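Local coordinates for heat shock protein STI1 (Saccharomyces cerevisiae, PDB 3UPV), which acts as an adaptor between Hsp70 and Hsp90, its TPR2B domain, seen here, binding the C-terminal part of Hsp70, at residues Asp37-Ser42 with Pro69-Ala74; Ala97-Asp102 with Glu113-Tyr118. All coordinates share one frame; numbering follows the deposited sequence.

Interaction 1: residues Asp37-Ser42 with Pro69-Ala74; sequences DARGYS and PNFVRA
F71 packs against A38, R39 and S42 in a tetratricopeptide (TPR) array, where the turn before helix 72-84 meets the first turn of helix 38-50. From CB, chi1 (-168°) sets CG anti to the backbone N, and CD2, CE2 and CZ are the ring atoms that meet helix 38-50. CD2 lies 3.6 Å from A38 CB, a small methyl that lets the ring approach closely. At CE2, A38 O lies at the ring edge, near its plane, 3.5 Å away, with R39 CA nearby. CZ, the tip, reaches S42 OG at 3.6 Å; that hydroxyl is hydrogen-bonded to R77, so a small polar residue suits both neighbours. An alanine at F71 would probably leave A38 CB and S42 without their aromatic neighbour and open a gap between the two helix starts. R39, F71 and R73 also border acidic side chains of the bound peptide, one of which forms a salt bridge with R73 NE. D37, the N-cap, steadies R39: NH2 reaches OD1 at 2.8 Å and NE reaches OD2 at 3.1 Å, each oxygen accepting through its syn lone pair, while OD2 also accepts the capping bond from R39 N, which lies above the carboxylate plane.

Interaction 2: residues Ala97-Asp102 with Glu113-Tyr118; sequences AARTKD and EIDQLY
In I114, which packs against A98, R99 and D102, CG1 stands beside the backbone N, anti to the carbonyl carbon, and CD1 continues the chain in an extended line toward the facing helix. In R99, CG is anti to the backbone N, and a bend at chi3 (-42°) turns NE out of the extended line, on the side of D115 and Y118. The branched isoleucine uses both arms. CD1 comes to 3.5 Å from A98 O, a carbonyl already engaged by D102 N in the helix, and to 3.8 Å from A98 CB. The small alanine suits this place because it lets the methyl reach the backbone. I114 CD1 also lies 3.8 Å from D102 CB, the two side chains running past one another in opposite senses, while the carboxylate of D102 is used through OD2 on S110 N. On the other arm, I114 CG2 rests 4.1 Å from R99 CB, the aliphatic root of the arginine.

Farther out, R99 and D115 cross at about a right angle with nearly coplanar flat groups, but R99 NE and D115 OD1 are 4.0 Å apart, so this salt bridge is long; the closer charged partner of R99 is D96, met by NH1. That same R99 NH1 lies 3.5 Å from Y118 CD1, the guanidinium turning its edge to a ring inclined at 70° to it. A long, flexible arginine can pair with D96 of its own helix while reaching D115 at long range and touching Y118. The axes of the two segments approach to 10.1 Å and run nearly antiparallel, at 169°: this is the packing of a C-terminal helix against the last repeat, a common ending of TPR domains.

Overall arrangement
Following the chain from its N terminus, helices 2-16 and 20-33 come first. Interaction 1 then opens at the start of helix 38-50 and closes at the start of helix 72-84, so the 26 residues between its segments hold the rest of helix 38-50 and helix 54-67, the antiparallel pair of TPR 8. Interaction 2 follows in series, with no crossing or nesting: it closes the short turn between helices 88-106 and 111-124, bringing the last helix back onto its predecessor. The centres of interaction 1 and interaction 2 are about 15 Å apart, yet the two touch. K101 NZ makes probable hydrogen bonds to P69 O and N70 OD1, and V72 packs on K101 and D102, joining the start of helix 72-84 to helix 88-106.

Interaction 1: residues Asp37-Ser42 with Pro69-Ala74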
# COMPACT_ATOMS: atom_id res chain seq x y z
N ASP A 37 7.04 -11.23 -4.28
CA ASP A 37 5.63 -11.01 -4.34
C ASP A 37 5.40 -9.63 -3.78
O ASP A 37 5.48 -9.42 -2.55
CB ASP A 37 4.89 -12.12 -3.57
CG ASP A 37 3.37 -12.04 -3.69
OD1 ASP A 37 2.71 -13.06 -3.40
OD2 ASP A 37 2.83 -10.97 -4.09
N ALA A 38 5.12 -8.67 -4.66
CA ALA A 38 4.79 -7.28 -4.23
C ALA A 38 3.66 -7.18 -3.17
O ALA A 38 3.63 -6.23 -2.40
CB ALA A 38 4.40 -6.40 -5.45
N ARG A 39 2.71 -8.10 -3.17
CA ARG A 39 1.56 -7.99 -2.27
C ARG A 39 2.03 -8.01 -0.82
O ARG A 39 1.40 -7.37 0.03
CB ARG A 39 0.56 -9.12 -2.47
CG ARG A 39 -0.06 -9.12 -3.86
CD ARG A 39 -0.98 -10.31 -4.08
NE ARG A 39 -0.21 -11.55 -3.96
CZ ARG A 39 -0.75 -12.77 -3.93
NH1 ARG A 39 -2.08 -12.93 -4.05
NH2 ARG A 39 0.05 -13.84 -3.84
N GLY A 40 3.06 -8.78 -0.51
CA GLY A 40 3.49 -8.87 0.90
C GLY A 40 3.95 -7.52 1.45
O GLY A 40 3.65 -7.15 2.62
N TYR A 41 4.72 -6.79 0.63
CA TYR A 41 5.21 -5.46 1.01
C TYR A 41 4.05 -4.49 1.14
O TYR A 41 3.95 -3.81 2.17
CB TYR A 41 6.22 -4.98 -0.04
CG TYR A 41 7.39 -5.90 -0.13
CD1 TYR A 41 7.46 -6.83 -1.17
CD2 TYR A 41 8.38 -5.90 0.85
CE1 TYR A 41 8.47 -7.73 -1.27
CE2 TYR A 41 9.51 -6.79 0.71
CZ TYR A 41 9.51 -7.73 -0.33
OH TYR A 41 10.48 -8.69 -0.55
N SER A 42 3.19 -4.43 0.12
CA SER A 42 2.05 -3.53 0.16
C SER A 42 1.20 -3.87 1.38
O SER A 42 0.72 -2.97 2.07
CB SER A 42 1.23 -3.61 -1.12
OG SER A 42 0.00 -2.91 -0.96
N PRO A 69 5.58 -3.11 -10.93
CA PRO A 69 5.22 -1.74 -11.26
C PRO A 69 3.75 -1.54 -11.67
O PRO A 69 3.31 -0.43 -11.73
CB PRO A 69 6.15 -1.43 -12.43
CG PRO A 69 6.61 -2.74 -12.95
CD PRO A 69 6.70 -3.60 -11.74
N ASN A 70 3.02 -2.62 -11.96
CA ASN A 70 1.60 -2.48 -12.28
C ASN A 70 0.66 -2.60 -11.09
O ASN A 70 -0.57 -2.54 -11.24
CB ASN A 70 1.28 -3.42 -13.41
CG ASN A 70 2.19 -3.14 -14.59
OD1 ASN A 70 2.36 -1.97 -14.96
ND2 ASN A 70 2.83 -4.18 -15.12
N PHE A 71 1.26 -2.72 -9.92
CA PHE A 71 0.50 -2.83 -8.69
C PHE A 71 0.05 -1.42 -8.24
O PHE A 71 0.72 -0.74 -7.42
CB PHE A 71 1.43 -3.49 -7.67
CG PHE A 71 0.77 -3.95 -6.41
CD1 PHE A 71 -0.62 -4.13 -6.32
CD2 PHE A 71 1.57 -4.21 -5.32
CE1 PHE A 71 -1.18 -4.55 -5.10
CE2 PHE A 71 1.02 -4.66 -4.12
CZ PHE A 71 -0.35 -4.82 -4.01
N VAL A 72 -1.11 -0.99 -8.78
CA VAL A 72 -1.61 0.36 -8.55
C VAL A 72 -1.78 0.68 -7.03
O VAL A 72 -1.58 1.81 -6.57
CB VAL A 72 -3.01 0.49 -9.28
CG1 VAL A 72 -3.69 1.82 -8.95
CG2 VAL A 72 -2.93 0.22 -10.80
N ARG A 73 -2.21 -0.33 -6.26
CA ARG A 73 -2.52 -0.13 -4.83
C ARG A 73 -1.32 0.38 -4.08
O ARG A 73 -1.44 1.18 -3.17
CB ARG A 73 -2.98 -1.43 -4.20
CG ARG A 73 -3.41 -1.19 -2.74
CD ARG A 73 -4.92 -1.53 -2.66
NE ARG A 73 -5.17 -2.95 -2.60
CZ ARG A 73 -6.36 -3.55 -2.78
NH1 ARG A 73 -7.45 -2.85 -3.09
NH2 ARG A 73 -6.48 -4.87 -2.67
N ALA A 74 -0.14 -0.11 -4.46
CA ALA A 74 1.10 0.31 -3.78
C ALA A 74 1.32 1.82 -3.95
O ALA A 74 1.76 2.50 -3.04
CB ALA A 74 2.22 -0.44 -4.30

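Interaction 2: residues Ala97-Asp102 with Glu113-Tyr118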
# COMPACT_ATOMS: atom_id res chain seq x y z
N ALA A 97 1.45 9.30 -10.90
CA ALA A 97 1.88 7.99 -11.39
C ALA A 97 0.82 6.94 -11.17
O ALA A 97 0.56 6.12 -12.08
CB ALA A 97 3.17 7.58 -10.71
N ALA A 98 0.10 7.07 -10.03
CA ALA A 98 -0.96 6.18 -9.67
C ALA A 98 -2.09 6.40 -10.64
O ALA A 98 -2.71 5.44 -11.07
CB ALA A 98 -1.45 6.44 -8.22
N ARG A 99 -2.37 7.65 -11.02
CA ARG A 99 -3.53 7.88 -11.92
C ARG A 99 -3.31 7.24 -13.28
O ARG A 99 -4.22 6.67 -13.89
CB ARG A 99 -3.78 9.39 -12.08
CG ARG A 99 -5.09 9.72 -12.87
CD ARG A 99 -5.20 11.23 -13.15
NE ARG A 99 -4.80 12.03 -11.97
CZ ARG A 99 -3.61 12.65 -11.85
NH1 ARG A 99 -3.31 13.33 -10.75
NH2 ARG A 99 -2.73 12.58 -12.85
N THR A 100 -2.09 7.39 -13.77
CA THR A 100 -1.66 6.82 -15.08
C THR A 100 -1.75 5.31 -15.10
O THR A 100 -2.36 4.74 -15.98
CB THR A 100 -0.22 7.25 -15.31
OG1 THR A 100 -0.20 8.66 -15.55
CG2 THR A 100 0.46 6.43 -16.48
N LYS A 101 -1.13 4.67 -14.10
CA LYS A 101 -1.20 3.21 -13.90
C LYS A 101 -2.64 2.75 -13.72
O LYS A 101 -3.01 1.74 -14.27
CB LYS A 101 -0.32 2.75 -12.73
CG LYS A 101 1.17 2.69 -13.10
CD LYS A 101 1.44 1.58 -14.11
CE LYS A 101 2.76 1.79 -14.87
NZ LYS A 101 3.81 0.85 -14.42
N ASP A 102 -3.44 3.52 -12.99
CA ASP A 102 -4.82 3.12 -12.75
C ASP A 102 -5.60 3.03 -14.06
O ASP A 102 -6.30 2.04 -14.29
CB ASP A 102 -5.50 4.05 -11.75
CG ASP A 102 -6.93 3.68 -11.49
OD1 ASP A 102 -7.84 4.47 -11.89
OD2 ASP A 102 -7.14 2.58 -10.88
N GLU A 113 -10.67 7.66 -5.87
CA GLU A 113 -9.85 7.70 -4.67
C GLU A 113 -8.59 8.54 -4.93
O GLU A 113 -8.21 9.41 -4.12
CB GLU A 113 -9.47 6.30 -4.23
CG GLU A 113 -8.46 6.39 -3.02
CD GLU A 113 -8.10 5.07 -2.36
OE1 GLU A 113 -7.61 5.14 -1.16
OE2 GLU A 113 -8.27 4.02 -3.00
N ILE A 114 -8.02 8.40 -6.11
CA ILE A 114 -6.78 9.08 -6.40
C ILE A 114 -7.04 10.57 -6.49
O ILE A 114 -6.24 11.36 -5.97
CB ILE A 114 -6.18 8.58 -7.71
CG1 ILE A 114 -5.70 7.10 -7.51
CG2 ILE A 114 -5.06 9.53 -8.16
CD1 ILE A 114 -5.25 6.37 -8.80
N ASP A 115 -8.16 10.95 -7.10
CA ASP A 115 -8.51 12.38 -7.26
C ASP A 115 -8.77 13.05 -5.88
O ASP A 115 -8.37 14.19 -5.62
CB ASP A 115 -9.75 12.58 -8.15
CG ASP A 115 -9.46 12.38 -9.67
OD1 ASP A 115 -8.25 12.39 -10.07
OD2 ASP A 115 -10.43 12.21 -10.45
N GLN A 116 -9.33 12.34 -4.94
CA GLN A 116 -9.56 12.98 -3.65
C GLN A 116 -8.27 13.08 -2.80
O GLN A 116 -8.12 14.05 -2.04
CB GLN A 116 -10.73 12.38 -2.88
CG GLN A 116 -10.56 10.92 -2.44
CD GLN A 116 -9.99 10.78 -1.06
OE1 GLN A 116 -10.14 11.64 -0.23
NE2 GLN A 116 -9.35 9.65 -0.80
N LEU A 117 -7.38 12.11 -2.98
CA LEU A 117 -6.03 12.20 -2.37
C LEU A 117 -5.30 13.37 -2.97
O LEU A 117 -4.68 14.13 -2.22
CB LEU A 117 -5.21 10.91 -2.53
CG LEU A 117 -5.84 9.76 -1.75
CD1 LEU A 117 -5.16 8.47 -2.09
CD2 LEU A 117 -5.95 10.00 -0.18
N TYR A 118 -5.41 13.55 -4.28
CA TYR A 118 -4.72 14.63 -4.95
C TYR A 118 -5.20 15.99 -4.43
O TYR A 118 -4.34 16.89 -4.17
CB TYR A 118 -4.99 14.61 -6.45
CG TYR A 118 -3.98 15.49 -7.18
CD1 TYR A 118 -2.78 14.96 -7.65
CD2 TYR A 118 -4.23 16.88 -7.35
CE1 TYR A 118 -1.87 15.76 -8.31
CE2 TYR A 118 -3.37 17.65 -8.03
CZ TYR A 118 -2.17 17.10 -8.49
OH TYR A 118 -1.24 17.88 -9.13